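Local coordinates for uncharacterized protein (Neosartorya fumigata, PDB 5J5K) that binds palmitic acid along the core of a helical bundle and is probably a cell wall mannoprotein recognised by host antibodies, at residues 20-25 with 48-53; 24-29 with 41-46; 112-117 with 152-157. All coordinates share one frame; numbering follows the deposited sequence.

Contact 1. Residues 20-25 with 48-53; sequences KTDINT and QQLESD. With PLM (palmitic acid), chain C.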
loop_
_atom_site.group_PDB
_atom_site.type_symbol
_atom_site.label_atom_id
_atom_site.label_comp_id
_atom_site.label_asym_id
_atom_site.label_seq_id
_atom_site.Cartn_x
_atom_site.Cartn_y
_atom_site.Cartn_z
ATOM N N LYS A 20 7.234 -1.847 0.917
ATOM C CA LYS A 20 7.046 -3.167 1.535
ATOM C C LYS A 20 7.461 -3.160 3.016
ATOM O O LYS A 20 6.747 -3.700 3.861
ATOM C CB LYS A 20 7.837 -4.223 0.774
ATOM C CG LYS A 20 7.533 -5.655 1.156
ATOM C CD LYS A 20 8.416 -6.616 0.339
ATOM C CE LYS A 20 7.943 -8.052 0.461
ATOM N NZ LYS A 20 8.523 -8.888 -0.609
ATOM N N THR A 21 8.609 -2.548 3.318
ATOM C CA THR A 21 9.087 -2.422 4.692
ATOM C C THR A 21 8.108 -1.621 5.549
ATOM O O THR A 21 7.783 -2.013 6.679
ATOM C CB THR A 21 10.477 -1.762 4.718
ATOM O OG1 THR A 21 11.400 -2.623 4.048
ATOM C CG2 THR A 21 10.959 -1.532 6.153
ATOM N N ASP A 22 7.630 -0.502 5.007
ATOM C CA ASP A 22 6.638 0.334 5.691
ATOM C C ASP A 22 5.382 -0.480 6.067
ATOM O O ASP A 22 4.903 -0.426 7.206
ATOM C CB ASP A 22 6.169 1.493 4.796
ATOM C CG ASP A 22 7.229 2.538 4.534
ATOM O OD1 ASP A 22 8.242 2.610 5.254
ATOM O OD2 ASP A 22 7.020 3.321 3.573
ATOM N N ILE A 23 4.843 -1.209 5.094
ATOM C CA ILE A 23 3.637 -2.013 5.305
ATOM C C ILE A 23 3.835 -3.040 6.427
ATOM O O ILE A 23 2.981 -3.196 7.298
ATOM C CB ILE A 23 3.209 -2.743 4.022
ATOM C CG1 ILE A 23 2.731 -1.738 2.969
ATOM C CG2 ILE A 23 2.075 -3.753 4.306
ATOM C CD1 ILE A 23 2.704 -2.310 1.561
ATOM N N ASN A 24 4.953 -3.751 6.393
ATOM C CA ASN A 24 5.199 -4.775 7.392
ATOM C C ASN A 24 5.437 -4.182 8.792
ATOM O O ASN A 24 5.019 -4.762 9.789
ATOM C CB ASN A 24 6.334 -5.687 6.945
ATOM C CG ASN A 24 5.964 -6.491 5.680
ATOM O OD1 ASN A 24 4.813 -6.931 5.510
ATOM N ND2 ASN A 24 6.929 -6.666 4.794
ATOM N N THR A 25 6.066 -3.016 8.857
ATOM C CA THR A 25 6.171 -2.288 10.125
ATOM C C THR A 25 4.774 -1.908 10.627
ATOM O O THR A 25 4.463 -2.109 11.804
ATOM C CB THR A 25 7.090 -1.058 9.996
ATOM O OG1 THR A 25 8.383 -1.499 9.565
ATOM C CG2 THR A 25 7.223 -0.305 11.347
ATOM N N GLN A 48 1.775 7.588 7.751
ATOM C CA GLN A 48 2.098 8.810 6.998
ATOM C C GLN A 48 3.415 8.677 6.208
ATOM O O GLN A 48 3.545 9.210 5.089
ATOM C CB GLN A 48 2.130 10.030 7.923
ATOM C CG GLN A 48 0.731 10.431 8.442
ATOM C CD GLN A 48 -0.111 11.113 7.368
ATOM O OE1 GLN A 48 -1.047 10.527 6.801
ATOM N NE2 GLN A 48 0.245 12.343 7.062
ATOM N N GLN A 49 4.377 7.958 6.780
ATOM C CA GLN A 49 5.613 7.609 6.064
ATOM C C GLN A 49 5.278 6.758 4.853
ATOM O O GLN A 49 5.847 6.957 3.775
ATOM C CB GLN A 49 6.588 6.870 6.989
ATOM C CG GLN A 49 7.977 6.627 6.401
ATOM C CD GLN A 49 8.671 7.908 5.995
ATOM O OE1 GLN A 49 8.982 8.736 6.835
ATOM N NE2 GLN A 49 8.914 8.076 4.699
ATOM N N LEU A 50 4.340 5.828 5.024
ATOM C CA LEU A 50 3.902 4.949 3.942
ATOM C C LEU A 50 3.249 5.758 2.822
ATOM O O LEU A 50 3.576 5.557 1.650
ATOM C CB LEU A 50 2.940 3.875 4.452
ATOM C CG LEU A 50 2.241 2.984 3.425
ATOM C CD1 LEU A 50 3.285 2.258 2.531
ATOM C CD2 LEU A 50 1.313 1.991 4.122
ATOM N N GLU A 51 2.358 6.684 3.176
ATOM C CA GLU A 51 1.763 7.578 2.177
ATOM C C GLU A 51 2.835 8.328 1.378
ATOM O O GLU A 51 2.775 8.402 0.148
ATOM C CB GLU A 51 0.811 8.593 2.822
ATOM C CG GLU A 51 -0.506 7.994 3.363
ATOM C CD GLU A 51 -1.512 9.078 3.748
ATOM O OE1 GLU A 51 -1.343 10.235 3.316
ATOM O OE2 GLU A 51 -2.478 8.779 4.470
ATOM N N SER A 52 3.811 8.880 2.082
ATOM C CA SER A 52 4.888 9.624 1.446
ATOM C C SER A 52 5.715 8.722 0.513
ATOM O O SER A 52 6.126 9.140 -0.594
ATOM C CB SER A 52 5.787 10.242 2.523
ATOM O OG SER A 52 6.797 11.031 1.945
ATOM N N ASP A 53 5.955 7.488 0.949
ATOM C CA ASP A 53 6.790 6.565 0.180
ATOM C C ASP A 53 6.062 6.056 -1.078
ATOM O O ASP A 53 6.686 5.816 -2.120
ATOM C CB ASP A 53 7.298 5.412 1.072
ATOM C CG ASP A 53 8.340 5.874 2.100
ATOM O OD1 ASP A 53 9.041 6.883 1.856
ATOM O OD2 ASP A 53 8.475 5.229 3.158
HETATM C C1 PLM C . -4.223 2.783 14.165
HETATM O O1 PLM C . -4.738 2.552 15.280
HETATM O O2 PLM C . -3.294 2.049 13.766
HETATM C C2 PLM C . -4.721 3.919 13.316
HETATM C C3 PLM C . -3.599 4.513 12.464
HETATM C C4 PLM C . -3.199 3.727 11.218
HETATM C C5 PLM C . -4.348 3.106 10.444
HETATM C C6 PLM C . -3.902 2.735 9.038
HETATM C C7 PLM C . -4.948 1.891 8.338
HETATM C C8 PLM C . -4.529 1.615 6.898
HETATM C C9 PLM C . -3.728 0.330 6.773
HETATM C CA PLM C . -3.536 -0.063 5.317
HETATM C CB PLM C . -2.507 -1.174 5.175
HETATM C CC PLM C . -2.266 -1.541 3.715
HETATM C CD PLM C . -1.511 -0.440 2.981
HETATM C CE PLM C . -1.027 -0.905 1.621
HETATM C CF PLM C . -0.444 0.225 0.774
HETATM C CG PLM C . 0.021 -0.282 -0.595
#

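Contact 2. Residues 24-29 with 41-46; sequences NTLTQH and LAAQAV. With PLM (palmitic acid), chain C.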
loop_
_atom_site.group_PDB
_atom_site.type_symbol
_atom_site.label_atom_id
_atom_site.label_comp_id
_atom_site.label_asym_id
_atom_site.label_seq_id
_atom_site.Cartn_x
_atom_site.Cartn_y
_atom_site.Cartn_z
ATOM N N ASN A 24 4.953 -3.751 6.393
ATOM C CA ASN A 24 5.199 -4.775 7.392
ATOM C C ASN A 24 5.437 -4.182 8.792
ATOM O O ASN A 24 5.019 -4.762 9.789
ATOM C CB ASN A 24 6.334 -5.687 6.945
ATOM C CG ASN A 24 5.964 -6.491 5.680
ATOM O OD1 ASN A 24 4.813 -6.931 5.510
ATOM N ND2 ASN A 24 6.929 -6.666 4.794
ATOM N N THR A 25 6.066 -3.016 8.857
ATOM C CA THR A 25 6.171 -2.288 10.125
ATOM C C THR A 25 4.774 -1.908 10.627
ATOM O O THR A 25 4.463 -2.109 11.804
ATOM C CB THR A 25 7.090 -1.058 9.996
ATOM O OG1 THR A 25 8.383 -1.499 9.565
ATOM C CG2 THR A 25 7.223 -0.305 11.347
ATOM N N LEU A 26 3.921 -1.404 9.733
ATOM C CA LEU A 26 2.567 -1.030 10.110
ATOM C C LEU A 26 1.787 -2.239 10.658
ATOM O O LEU A 26 1.064 -2.127 11.650
ATOM C CB LEU A 26 1.843 -0.395 8.922
ATOM C CG LEU A 26 0.585 0.426 9.151
ATOM C CD1 LEU A 26 0.826 1.609 10.085
ATOM C CD2 LEU A 26 0.038 0.907 7.786
ATOM N N THR A 27 1.958 -3.400 10.028
ATOM C CA THR A 27 1.329 -4.645 10.493
ATOM C C THR A 27 1.747 -5.008 11.921
ATOM O O THR A 27 0.905 -5.418 12.727
ATOM C CB THR A 27 1.659 -5.787 9.543
ATOM O OG1 THR A 27 1.164 -5.450 8.242
ATOM C CG2 THR A 27 1.048 -7.120 10.008
ATOM N N GLN A 28 3.037 -4.854 12.233
ATOM C CA GLN A 28 3.531 -5.078 13.605
ATOM C C GLN A 28 2.824 -4.167 14.606
ATOM O O GLN A 28 2.461 -4.606 15.706
ATOM C CB GLN A 28 5.049 -4.853 13.707
ATOM C CG GLN A 28 5.889 -5.783 12.845
ATOM C CD GLN A 28 7.394 -5.569 13.023
ATOM O OE1 GLN A 28 7.847 -5.006 14.027
ATOM N NE2 GLN A 28 8.174 -6.031 12.049
ATOM N N HIS A 29 2.637 -2.900 14.229
ATOM C CA HIS A 29 1.922 -1.953 15.073
ATOM C C HIS A 29 0.491 -2.422 15.309
ATOM O O HIS A 29 0.026 -2.429 16.444
ATOM C CB HIS A 29 1.945 -0.522 14.487
ATOM C CG HIS A 29 3.235 0.207 14.724
ATOM N ND1 HIS A 29 3.408 1.102 15.760
ATOM C CD2 HIS A 29 4.419 0.162 14.069
ATOM C CE1 HIS A 29 4.643 1.574 15.734
ATOM N NE2 HIS A 29 5.274 1.027 14.711
ATOM N N LEU A 41 -1.162 6.849 17.635
ATOM C CA LEU A 41 -0.313 7.924 17.120
ATOM C C LEU A 41 0.967 7.374 16.488
ATOM O O LEU A 41 1.369 7.813 15.401
ATOM C CB LEU A 41 0.058 8.907 18.232
ATOM C CG LEU A 41 0.978 10.065 17.827
ATOM C CD1 LEU A 41 0.298 10.948 16.777
ATOM C CD2 LEU A 41 1.390 10.888 19.041
ATOM N N ALA A 42 1.608 6.430 17.179
ATOM C CA ALA A 42 2.830 5.805 16.672
ATOM C C ALA A 42 2.572 5.114 15.346
ATOM O O ALA A 42 3.371 5.247 14.413
ATOM C CB ALA A 42 3.411 4.815 17.692
ATOM N N ALA A 43 1.460 4.377 15.269
ATOM C CA ALA A 43 1.068 3.700 14.044
ATOM C C ALA A 43 0.787 4.704 12.922
ATOM O O ALA A 43 1.151 4.482 11.758
ATOM C CB ALA A 43 -0.170 2.794 14.289
ATOM N N GLN A 44 0.148 5.809 13.273
ATOM C CA GLN A 44 -0.166 6.839 12.301
ATOM C C GLN A 44 1.092 7.475 11.690
ATOM O O GLN A 44 1.089 7.844 10.512
ATOM C CB GLN A 44 -1.056 7.909 12.917
ATOM C CG GLN A 44 -1.495 9.000 11.921
ATOM C CD GLN A 44 -2.403 8.472 10.829
ATOM O OE1 GLN A 44 -2.899 7.346 10.909
ATOM N NE2 GLN A 44 -2.648 9.296 9.811
ATOM N N ALA A 45 2.152 7.609 12.480
ATOM C CA ALA A 45 3.419 8.116 11.969
ATOM C C ALA A 45 3.966 7.189 10.870
ATOM O O ALA A 45 4.442 7.660 9.825
ATOM C CB ALA A 45 4.434 8.273 13.104
ATOM N N VAL A 46 3.859 5.880 11.091
ATOM C CA VAL A 46 4.273 4.885 10.086
ATOM C C VAL A 46 3.382 4.966 8.852
ATOM O O VAL A 46 3.874 4.950 7.715
ATOM C CB VAL A 46 4.270 3.445 10.657
ATOM C CG1 VAL A 46 4.720 2.419 9.580
ATOM C CG2 VAL A 46 5.188 3.363 11.883
HETATM C C1 PLM C . -4.223 2.783 14.165
HETATM O O1 PLM C . -4.738 2.552 15.280
HETATM O O2 PLM C . -3.294 2.049 13.766
HETATM C C2 PLM C . -4.721 3.919 13.316
HETATM C C3 PLM C . -3.599 4.513 12.464
HETATM C C4 PLM C . -3.199 3.727 11.218
HETATM C C5 PLM C . -4.348 3.106 10.444
HETATM C C6 PLM C . -3.902 2.735 9.038
HETATM C C7 PLM C . -4.948 1.891 8.338
HETATM C C8 PLM C . -4.529 1.615 6.898
HETATM C C9 PLM C . -3.728 0.330 6.773
HETATM C CA PLM C . -3.536 -0.063 5.317
HETATM C CB PLM C . -2.507 -1.174 5.175
HETATM C CC PLM C . -2.266 -1.541 3.715
HETATM C CD PLM C . -1.511 -0.440 2.981
HETATM C CE PLM C . -1.027 -0.905 1.621
HETATM C CF PLM C . -0.444 0.225 0.774
HETATM C CG PLM C . 0.021 -0.282 -0.595
#

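Contact 3. Residues 112-117 with 152-157; sequences DLNALQ and SAIAVF. With MAN (alpha-D-mannopyranose), chain B; PLM (palmitic acid), chain C.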
loop_
_atom_site.group_PDB
_atom_site.type_symbol
_atom_site.label_atom_id
_atom_site.label_comp_id
_atom_site.label_asym_id
_atom_site.label_seq_id
_atom_site.Cartn_x
_atom_site.Cartn_y
_atom_site.Cartn_z
ATOM N N ASP A 112 -7.259 7.071 6.487
ATOM C CA ASP A 112 -6.028 6.442 6.013
ATOM C C ASP A 112 -6.275 5.425 4.888
ATOM O O ASP A 112 -5.535 5.404 3.911
ATOM C CB ASP A 112 -5.318 5.714 7.159
ATOM C CG ASP A 112 -4.734 6.644 8.201
ATOM O OD1 ASP A 112 -4.709 7.887 8.011
ATOM O OD2 ASP A 112 -4.268 6.094 9.234
ATOM N N LEU A 113 -7.289 4.571 5.049
ATOM C CA LEU A 113 -7.639 3.566 4.034
ATOM C C LEU A 113 -7.969 4.222 2.692
ATOM O O LEU A 113 -7.457 3.794 1.642
ATOM C CB LEU A 113 -8.814 2.683 4.485
ATOM C CG LEU A 113 -8.455 1.631 5.542
ATOM C CD1 LEU A 113 -9.701 1.042 6.198
ATOM C CD2 LEU A 113 -7.607 0.526 4.952
ATOM N N ASN A 114 -8.807 5.257 2.730
ATOM C CA ASN A 114 -9.167 6.008 1.518
ATOM C C ASN A 114 -7.942 6.677 0.852
ATOM O O ASN A 114 -7.767 6.594 -0.380
ATOM C CB ASN A 114 -10.283 7.010 1.820
ATOM C CG ASN A 114 -11.636 6.327 2.018
ATOM O OD1 ASN A 114 -12.053 5.539 1.183
ATOM N ND2 ASN A 114 -12.313 6.618 3.125
ATOM N N ALA A 115 -7.080 7.290 1.662
ATOM C CA ALA A 115 -5.884 7.970 1.147
ATOM C C ALA A 115 -4.920 6.953 0.549
ATOM O O ALA A 115 -4.385 7.155 -0.544
ATOM C CB ALA A 115 -5.190 8.786 2.254
ATOM N N LEU A 116 -4.716 5.849 1.254
ATOM C CA LEU A 116 -3.823 4.796 0.778
ATOM C C LEU A 116 -4.338 4.119 -0.494
ATOM O O LEU A 116 -3.551 3.814 -1.387
ATOM C CB LEU A 116 -3.566 3.762 1.873
ATOM C CG LEU A 116 -2.684 4.277 3.017
ATOM C CD1 LEU A 116 -2.730 3.302 4.174
ATOM C CD2 LEU A 116 -1.249 4.528 2.549
ATOM N N GLN A 117 -5.645 3.887 -0.597
ATOM C CA GLN A 117 -6.167 3.295 -1.819
ATOM C C GLN A 117 -5.965 4.239 -3.019
ATOM O O GLN A 117 -5.521 3.794 -4.088
ATOM C CB GLN A 117 -7.641 2.897 -1.695
ATOM C CG GLN A 117 -8.144 2.197 -2.951
ATOM C CD GLN A 117 -9.564 1.682 -2.862
ATOM O OE1 GLN A 117 -10.333 2.050 -1.970
ATOM N NE2 GLN A 117 -9.924 0.822 -3.813
ATOM N N SER A 152 -12.957 -4.000 1.040
ATOM C CA SER A 152 -13.352 -4.841 2.174
ATOM C C SER A 152 -13.038 -4.182 3.527
ATOM O O SER A 152 -13.917 -4.059 4.378
ATOM C CB SER A 152 -12.642 -6.192 2.055
ATOM O OG SER A 152 -12.951 -7.043 3.143
ATOM N N ALA A 153 -11.794 -3.745 3.718
ATOM C CA ALA A 153 -11.393 -3.078 4.977
ATOM C C ALA A 153 -12.201 -1.798 5.227
ATOM O O ALA A 153 -12.633 -1.536 6.355
ATOM C CB ALA A 153 -9.883 -2.780 4.997
ATOM N N ILE A 154 -12.431 -1.024 4.163
ATOM C CA ILE A 154 -13.226 0.201 4.241
ATOM C C ILE A 154 -14.669 -0.091 4.684
ATOM O O ILE A 154 -15.237 0.606 5.555
ATOM C CB ILE A 154 -13.184 0.964 2.873
ATOM C CG1 ILE A 154 -11.780 1.544 2.645
ATOM C CG2 ILE A 154 -14.242 2.055 2.822
ATOM C CD1 ILE A 154 -11.469 1.911 1.178
ATOM N N ALA A 155 -15.255 -1.140 4.110
ATOM C CA ALA A 155 -16.596 -1.587 4.506
ATOM C C ALA A 155 -16.660 -1.951 5.995
ATOM O O ALA A 155 -17.615 -1.595 6.691
ATOM C CB ALA A 155 -17.041 -2.768 3.639
ATOM N N VAL A 156 -15.633 -2.631 6.494
ATOM C CA VAL A 156 -15.585 -3.016 7.909
ATOM C C VAL A 156 -15.640 -1.772 8.801
ATOM O O VAL A 156 -16.404 -1.731 9.771
ATOM C CB VAL A 156 -14.334 -3.864 8.239
ATOM C CG1 VAL A 156 -14.214 -4.067 9.749
ATOM C CG2 VAL A 156 -14.383 -5.240 7.516
ATOM N N PHE A 157 -14.867 -0.750 8.428
ATOM C CA PHE A 157 -14.747 0.482 9.209
ATOM C C PHE A 157 -15.741 1.605 8.894
ATOM O O PHE A 157 -15.599 2.718 9.415
ATOM C CB PHE A 157 -13.304 0.996 9.135
ATOM C CG PHE A 157 -12.361 0.171 9.945
ATOM C CD1 PHE A 157 -12.354 0.282 11.329
ATOM C CD2 PHE A 157 -11.535 -0.763 9.346
ATOM C CE1 PHE A 157 -11.504 -0.501 12.101
ATOM C CE2 PHE A 157 -10.687 -1.577 10.119
ATOM C CZ PHE A 157 -10.668 -1.433 11.490
HETATM C C1 MAN B . -12.336 -8.327 2.942
HETATM C C2 MAN B . -12.716 -9.160 4.174
HETATM C C3 MAN B . -11.977 -8.694 5.421
HETATM C C4 MAN B . -10.488 -8.616 5.120
HETATM C C5 MAN B . -10.271 -7.689 3.924
HETATM C C6 MAN B . -8.795 -7.473 3.587
HETATM O O2 MAN B . -12.370 -10.500 3.925
HETATM O O3 MAN B . -12.205 -9.575 6.501
HETATM O O4 MAN B . -9.777 -8.142 6.233
HETATM O O5 MAN B . -10.928 -8.263 2.809
HETATM O O6 MAN B . -8.167 -8.690 3.271
HETATM C C1 PLM C . -4.223 2.783 14.165
HETATM O O1 PLM C . -4.738 2.552 15.280
HETATM O O2 PLM C . -3.294 2.049 13.766
HETATM C C2 PLM C . -4.721 3.919 13.316
HETATM C C3 PLM C . -3.599 4.513 12.464
HETATM C C4 PLM C . -3.199 3.727 11.218
HETATM C C5 PLM C . -4.348 3.106 10.444
HETATM C C6 PLM C . -3.902 2.735 9.038
HETATM C C7 PLM C . -4.948 1.891 8.338
HETATM C C8 PLM C . -4.529 1.615 6.898
HETATM C C9 PLM C . -3.728 0.330 6.773
HETATM C CA PLM C . -3.536 -0.063 5.317
HETATM C CB PLM C . -2.507 -1.174 5.175
HETATM C CC PLM C . -2.266 -1.541 3.715
HETATM C CD PLM C . -1.511 -0.440 2.981
HETATM C CE PLM C . -1.027 -0.905 1.621
HETATM C CF PLM C . -0.444 0.225 0.774
HETATM C CG PLM C . 0.021 -0.282 -0.595
#

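Contact 1. Residues 20-25 with 48-53
Two acids, Asp22 and Asp53, come together with Asp22 OD2 only 2.4 Å from Asp53 OD2. So short a separation suggests that one carboxyl group probably keeps a proton; which one is not settled. The two carboxyl planes are nearly coplanar, 16° apart, although the side chains cross at about a right angle. Gln49, one turn before Asp53 on the same helix, steadies Asp53: its NE2 donates to Asp53 OD1 at 3.1 Å, reaching that oxygen from above the carboxylate plane, with a weaker bond to OD2. Asp22 CG lies beside its own backbone N, which directs the carboxylate at helix 37-62. The helices pack as an antiparallel pair, their short axes 9.4 Å apart at closest approach, in an all-helical protein whose interior holds a palmitic acid. Beneath the acids the contact turns apolar. Leu50 CD1 packs on Asp22 CB at 3.7 Å, while Leu50 CD2 faces the lipid, 3.9 Å from palmitate CD. Ile23 CG1 packs on Leu50 CD1, and Ile23 CD1 touches palmitate CE at 4.0 Å, so both residues touch the lipid near its methyl end. Leu116 of helix 106-130 also packs on Leu50, and Ile86 and Ser89 of helix 83-95 on Ile23.

Contact 2. Residues 24-29 with 41-46
His29 stands level with Ala43, their CA atoms 5.8 Å apart, where helices 9-32 and 37-62 run antiparallel with short axes 9.5 Å apart at closest approach and their directions 169° apart. Val46 fits between Leu26 and His29, giving one methyl to each. Its CG2 lies beside the imidazole, 3.7 Å from His29 NE2. Its CG1, anti to the backbone N (chi1 -180°), rests against the backbone of helix 9-32 near Leu26 N and also meets Thr25 CG2 at 4.1 Å. The Leu26 and Val46 side chains lie alongside one another, pointing opposite ways. Leu26 CD1 packs on Val46 CB and comes to 3.3 Å from the backbone carbonyl oxygen of Ala43. The other branch, Leu26 CD2, turns inward to palmitate C9 at 3.9 Å, so this one side chain serves both the helix pair and the lipid. His29 leans over the start of the 41-46 segment: its CB meets Ala43 CB, and its CE1 lies 4.0 Å from Ala42 CB. Thr25 O, from its own helix, lies in the ring plane at the edge of the imidazole. Thr25 keeps its hydroxyl within its helix, bonded to Thr21 O, and offers only its methyl across the interface. On the inner face the carboxyl end of the fatty acid comes close, with palmitate O2 3.3 Å from Ala43 CB. Gln44 OE1 borders the first carbons of the lipid chain. No hydrogen bond crosses between the two segments, which implies that this part of the helical pair is held by methyl, ring and backbone contacts, while on its inner face the lipid meets methyl groups of Ala43 and Leu26 and the amide oxygen of Gln44.

Contact 3. Residues 112-117 with 152-157
Leu113 is the bump and the last turn of helix 133-156, with Phe157 just after it, the hollow: the leucine isobutyl group sits among Ala153, Ile154 and Phe157. Leu113 CD1 lies 4.0 Å from Ala153 CB, where the branch packs against the alanine methyl, and 4.1 Å from Phe157 CD2, which it meets obliquely. Val156 CG1 lies over one face of that ring. The fit is returned by Ile154, whose CG1 packs on Leu113 CB at 3.7 Å. With CG1 beside its backbone N (chi1 -70°), the branch brings CD1 up to two amide oxygens, 3.3 Å from Gln117 OE1 and 3.7 Å from Asn114 OD1. Gln117, extended beyond CG, crosses Ile154 at about a right angle. Leu113 CD2 touches palmitate C8 at 3.8 Å, so the same side chain fills the interface with one branch and reaches the lipid with the other, which also meets Ala153. Ser152 carries its mannose, linked covalently through OG, away from Leu113. This is antiparallel packing (162°) of the last two helices of the all-helical bundle; Leu90 of helix 83-95 packs on both Leu113 and Ala153, Val100 of helix 97-103 on Phe157, and helix 37-62 on Leu116 through Glu47, Glu51 and Ile54.

How the contacts relate
Helix 9-32 enters contact 1 through residues 20-25 and contact 2 through 24-29, the two sharing Asn24 and Thr25. After the turn, helix 37-62 returns through 41-46 and then 48-53, so contact 2 closes the shorter loop and contact 1 the longer one around it, zipping the hairpin in two steps. Contact 3 follows in series, pairing helix 106-130 with helix 133-156 across a separate loop. The two pairs are also linked to each other: Leu116 packs on Leu50 and Glu51, and Gln44 NE2 probably hydrogen-bonds Asp112 OD1. All three contacts touch the palmitic acid, which runs between the N-terminal hairpin and helix 106-130.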